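Local coordinates for tRNA modification GTPase MnmE (PDB 3GEE), which hydrolyses GTP and probably takes part in adding a carboxymethylaminomethyl group to the wobble uridine (U34) of certain tRNAs, at residues G62-G68 / E79-F85. Sequence-based numbering, arbitrary orientation.
Sequences GYTAHFG and EVIALVF. With FON (N-{[4-({[(6R)-2-amino-5-formyl-4-oxo-1,4,5,6,7,8-hexahydropteridin-6-yl]methyl}amino)phenyl]carbonyl}-L-glutamic acid), chain C; FON (N-{[4-({[(6R)-2-amino-5-formyl-4-oxo-1,4,5,6,7,8-hexahydropteridin-6-yl]methyl}amino)phenyl]carbonyl}-L-glutamic acid), chain B.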
loop_
_atom_site.group_PDB
_atom_site.type_symbol
_atom_site.label_atom_id
_atom_site.label_comp_id
_atom_site.label_asym_id
_atom_site.label_seq_id
_atom_site.Cartn_x
_atom_site.Cartn_y
_atom_site.Cartn_z
ATOM N N GLY A 62 -3.138 -28.153 1.865
ATOM C CA GLY A 62 -3.551 -26.830 2.328
ATOM C C GLY A 62 -2.595 -26.274 3.369
ATOM O O GLY A 62 -1.955 -27.027 4.098
ATOM N N TYR A 63 -2.502 -24.948 3.415
ATOM C CA TYR A 63 -1.641 -24.213 4.349
ATOM C C TYR A 63 -0.148 -24.432 4.137
ATOM O O TYR A 63 0.650 -24.368 5.075
ATOM C CB TYR A 63 -2.071 -24.445 5.799
ATOM C CG TYR A 63 -3.244 -23.577 6.161
ATOM C CD1 TYR A 63 -4.556 -24.032 6.015
ATOM C CD2 TYR A 63 -3.045 -22.276 6.608
ATOM C CE1 TYR A 63 -5.635 -23.217 6.333
ATOM C CE2 TYR A 63 -4.108 -21.456 6.925
ATOM C CZ TYR A 63 -5.396 -21.926 6.788
ATOM O OH TYR A 63 -6.434 -21.087 7.115
ATOM N N THR A 64 0.219 -24.640 2.879
ATOM C CA THR A 64 1.578 -24.992 2.508
ATOM C C THR A 64 2.129 -23.973 1.499
ATOM O O THR A 64 1.444 -23.584 0.551
ATOM C CB THR A 64 1.622 -26.455 1.986
ATOM O OG1 THR A 64 2.953 -26.964 2.066
ATOM C CG2 THR A 64 1.135 -26.549 0.563
ATOM N N ALA A 65 3.356 -23.519 1.728
ATOM C CA ALA A 65 3.950 -22.437 0.937
ATOM C C ALA A 65 5.010 -22.958 -0.020
ATOM O O ALA A 65 5.714 -23.918 0.292
ATOM C CB ALA A 65 4.541 -21.384 1.851
ATOM N N HIS A 66 5.129 -22.318 -1.180
ATOM C CA HIS A 66 6.027 -22.789 -2.233
ATOM C C HIS A 66 6.792 -21.666 -2.914
ATOM O O HIS A 66 6.201 -20.736 -3.466
ATOM C CB HIS A 66 5.237 -23.586 -3.263
ATOM C CG HIS A 66 4.354 -24.620 -2.652
ATOM N ND1 HIS A 66 4.773 -25.910 -2.423
ATOM C CD2 HIS A 66 3.088 -24.544 -2.183
ATOM C CE1 HIS A 66 3.795 -26.593 -1.856
ATOM N NE2 HIS A 66 2.762 -25.788 -1.699
ATOM N N PHE A 67 8.113 -21.766 -2.876
ATOM C CA PHE A 67 8.971 -20.758 -3.470
ATOM C C PHE A 67 9.292 -21.115 -4.908
ATOM O O PHE A 67 9.972 -22.108 -5.174
ATOM C CB PHE A 67 10.261 -20.599 -2.661
ATOM C CG PHE A 67 11.276 -19.730 -3.324
ATOM C CD1 PHE A 67 11.046 -18.370 -3.488
ATOM C CD2 PHE A 67 12.455 -20.264 -3.802
ATOM C CE1 PHE A 67 11.988 -17.561 -4.118
ATOM C CE2 PHE A 67 13.403 -19.463 -4.429
ATOM C CZ PHE A 67 13.171 -18.111 -4.586
ATOM N N GLY A 68 8.807 -20.298 -5.835
ATOM C CA GLY A 68 9.094 -20.500 -7.252
ATOM C C GLY A 68 9.080 -19.225 -8.069
ATOM O O GLY A 68 9.201 -18.124 -7.524
ATOM N N GLU A 79 10.004 -13.598 -8.845
ATOM C CA GLU A 79 10.265 -14.654 -7.892
ATOM C C GLU A 79 9.257 -14.467 -6.779
ATOM O O GLU A 79 9.269 -13.439 -6.108
ATOM C CB GLU A 79 11.664 -14.474 -7.336
ATOM C CG GLU A 79 12.428 -15.746 -7.131
ATOM C CD GLU A 79 13.890 -15.474 -6.847
ATOM O OE1 GLU A 79 14.168 -14.602 -5.988
ATOM O OE2 GLU A 79 14.750 -16.126 -7.486
ATOM N N VAL A 80 8.375 -15.441 -6.585
ATOM C CA VAL A 80 7.300 -15.308 -5.589
ATOM C C VAL A 80 7.267 -16.462 -4.590
ATOM O O VAL A 80 8.112 -17.358 -4.643
ATOM C CB VAL A 80 5.915 -15.165 -6.262
ATOM C CG1 VAL A 80 5.940 -14.042 -7.296
ATOM C CG2 VAL A 80 5.476 -16.480 -6.902
ATOM N N ILE A 81 6.304 -16.412 -3.670
ATOM C CA ILE A 81 5.992 -17.537 -2.793
ATOM C C ILE A 81 4.500 -17.819 -2.877
ATOM O O ILE A 81 3.671 -16.944 -2.584
ATOM C CB ILE A 81 6.440 -17.300 -1.330
ATOM C CG1 ILE A 81 7.954 -17.491 -1.220
ATOM C CG2 ILE A 81 5.697 -18.235 -0.368
ATOM C CD1 ILE A 81 8.509 -17.449 0.188
ATOM N N ALA A 82 4.156 -19.031 -3.303
ATOM C CA ALA A 82 2.754 -19.399 -3.457
ATOM C C ALA A 82 2.253 -20.060 -2.186
ATOM O O ALA A 82 2.936 -20.911 -1.611
ATOM C CB ALA A 82 2.559 -20.306 -4.659
ATOM N N LEU A 83 1.073 -19.645 -1.736
ATOM C CA LEU A 83 0.451 -20.244 -0.566
ATOM C C LEU A 83 -0.824 -20.952 -0.984
ATOM O O LEU A 83 -1.806 -20.311 -1.380
ATOM C CB LEU A 83 0.156 -19.196 0.508
ATOM C CG LEU A 83 -0.336 -19.679 1.877
ATOM C CD1 LEU A 83 0.485 -20.845 2.394
ATOM C CD2 LEU A 83 -0.310 -18.545 2.880
ATOM N N VAL A 84 -0.798 -22.279 -0.897
ATOM C CA VAL A 84 -1.947 -23.096 -1.260
ATOM C C VAL A 84 -2.935 -23.156 -0.093
ATOM O O VAL A 84 -2.533 -23.319 1.060
ATOM C CB VAL A 84 -1.498 -24.524 -1.691
ATOM C CG1 VAL A 84 -2.693 -25.405 -2.014
ATOM C CG2 VAL A 84 -0.549 -24.452 -2.893
ATOM N N PHE A 85 -4.215 -22.974 -0.409
ATOM C CA PHE A 85 -5.313 -23.217 0.521
ATOM C C PHE A 85 -6.281 -24.132 -0.198
ATOM O O PHE A 85 -6.504 -23.984 -1.407
ATOM C CB PHE A 85 -6.077 -21.942 0.859
ATOM C CG PHE A 85 -5.290 -20.917 1.611
ATOM C CD1 PHE A 85 -4.593 -19.919 0.931
ATOM C CD2 PHE A 85 -5.291 -20.908 2.994
ATOM C CE1 PHE A 85 -3.877 -18.947 1.619
ATOM C CE2 PHE A 85 -4.579 -19.939 3.693
ATOM C CZ PHE A 85 -3.872 -18.953 3.001
HETATM N N1 FON C . 6.856 -13.839 -0.259
HETATM C C2 FON C . 6.979 -14.007 1.073
HETATM N NA2 FON C . 5.911 -14.463 1.777
HETATM N N3 FON C . 8.136 -13.736 1.733
HETATM C C4 FON C . 9.240 -13.280 1.102
HETATM O O4 FON C . 10.271 -13.051 1.770
HETATM C C4A FON C . 9.152 -13.063 -0.372
HETATM N N5 FON C . 10.151 -12.630 -1.251
HETATM C C6 FON C . 10.101 -13.390 -2.513
HETATM C C7 FON C . 8.870 -12.799 -3.190
HETATM N N8 FON C . 7.738 -13.208 -2.369
HETATM C C8A FON C . 7.864 -13.387 -1.022
HETATM C C9 FON C . 11.358 -13.331 -3.385
HETATM N N10 FON C . 12.568 -13.664 -2.645
HETATM C C11 FON C . 13.577 -17.121 -0.532
HETATM C C12 FON C . 14.337 -16.672 -1.610
HETATM C C13 FON C . 13.983 -15.516 -2.305
HETATM C C14 FON C . 12.847 -14.798 -1.942
HETATM C C15 FON C . 12.090 -15.239 -0.847
HETATM C C16 FON C . 12.443 -16.397 -0.149
HETATM C C FON C . 14.013 -18.375 0.185
HETATM O O FON C . 13.305 -18.853 1.059
HETATM N N FON C . 15.191 -18.911 -0.160
HETATM C CA FON C . 15.538 -20.328 -0.231
HETATM C CB FON C . 14.749 -21.062 -1.321
HETATM C CG FON C . 14.865 -22.588 -1.254
HETATM C CD FON C . 13.555 -23.259 -1.625
HETATM O OE1 FON C . 12.653 -23.327 -0.757
HETATM O OE2 FON C . 13.416 -23.728 -2.781
HETATM C CT FON C . 17.017 -20.467 -0.485
HETATM O O1 FON C . 17.678 -21.292 0.189
HETATM O O2 FON C . 17.533 -19.745 -1.369
HETATM C CP1 FON C . 10.956 -11.695 -0.974
HETATM O O3 FON C . 10.970 -10.671 -1.635
HETATM N N1 FON B . -3.479 -14.026 5.456
HETATM C C2 FON B . -3.502 -14.680 4.277
HETATM N NA2 FON B . -2.328 -15.097 3.735
HETATM N N3 FON B . -4.661 -14.936 3.613
HETATM C C4 FON B . -5.867 -14.554 4.088
HETATM O O4 FON B . -6.893 -14.822 3.427
HETATM C C4A FON B . -5.895 -13.813 5.384
HETATM N N5 FON B . -7.004 -13.340 6.094
HETATM C C6 FON B . -6.833 -13.567 7.540
HETATM C C7 FON B . -5.803 -12.507 7.909
HETATM N N8 FON B . -4.573 -12.908 7.239
HETATM C C8A FON B . -4.596 -13.578 6.051
HETATM C C9 FON B . -8.107 -13.495 8.387
HETATM N N10 FON B . -9.175 -14.338 7.867
HETATM C C11 FON B . -9.266 -18.454 7.166
HETATM C C12 FON B . -10.155 -17.839 8.046
HETATM C C13 FON B . -10.107 -16.464 8.269
HETATM C C14 FON B . -9.154 -15.680 7.626
HETATM C C15 FON B . -8.268 -16.294 6.727
HETATM C C16 FON B . -8.314 -17.673 6.502
HETATM C C FON B . -9.369 -19.945 6.961
HETATM O O FON B . -8.533 -20.525 6.284
HETATM N N FON B . -10.405 -20.580 7.524
HETATM C CA FON B . -10.418 -21.918 8.109
HETATM C CB FON B . -9.529 -22.014 9.354
HETATM C CG FON B . -9.286 -23.447 9.839
HETATM C CD FON B . -7.874 -23.620 10.366
HETATM O OE1 FON B . -6.944 -23.782 9.541
HETATM O OE2 FON B . -7.680 -23.602 11.607
HETATM C CT FON B . -11.834 -22.296 8.459
HETATM O O1 FON B . -12.257 -23.435 8.151
HETATM O O2 FON B . -12.541 -21.447 9.050
HETATM C CP1 FON B . -7.990 -12.777 5.537
HETATM O O3 FON B . -8.269 -11.618 5.792
#
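Phe-67 and Ile-81 meet as a non-hydrogen-bonded pair of the antiparallel beta hairpin made by strands 64-71 and 76-85, in the folate-binding N-terminal domain of MnmE. The edge of the phenylalanine ring abuts the isoleucine, CD1 lying 3.9 Å from Ile-81 CG1. One ring face lies against the phenyl ring of the chain C folate, while Glu-79 crosses the ring obliquely, its aliphatic CG 3.5 Å from Phe-67 CE1. With CG anti to the backbone N (chi1 171°), the ring is carried over to the folate phenyl and Glu-79. An alanine here would probably take away the flat surface that the folate phenyl rests on and free the Glu-79 chain to shift. Ile-81 suits its place because it branches: CG2 turns to Ala-65 CB, while CG1 and CD1 lie against the pterin, CD1 3.9 Å from C2 of the chain C folate.

The backbones position these groups: His-66 and Ala-82 exchange two hydrogen bonds, as do Gly-68 and Val-80. On the other sheet face, His-66 CD2 packs against Val-84 CG2, and the small methyl of Ala-82 fits beside His-66, with Phe-48 of strand 48-50 touching both. At the far end, a G1 beta bulge sets Tyr-63 and Thr-64 opposite Val-84. Tyr-63 OH adjoins amide O of the chain B folate, in a bond modelled too short to trust. Flat rings suit the T-shaped pair here: the edge of Phe-85 points into the Tyr-63 face (planes at 78°), Phe-85 CE2 lying 3.6 Å from Tyr-63 CE2.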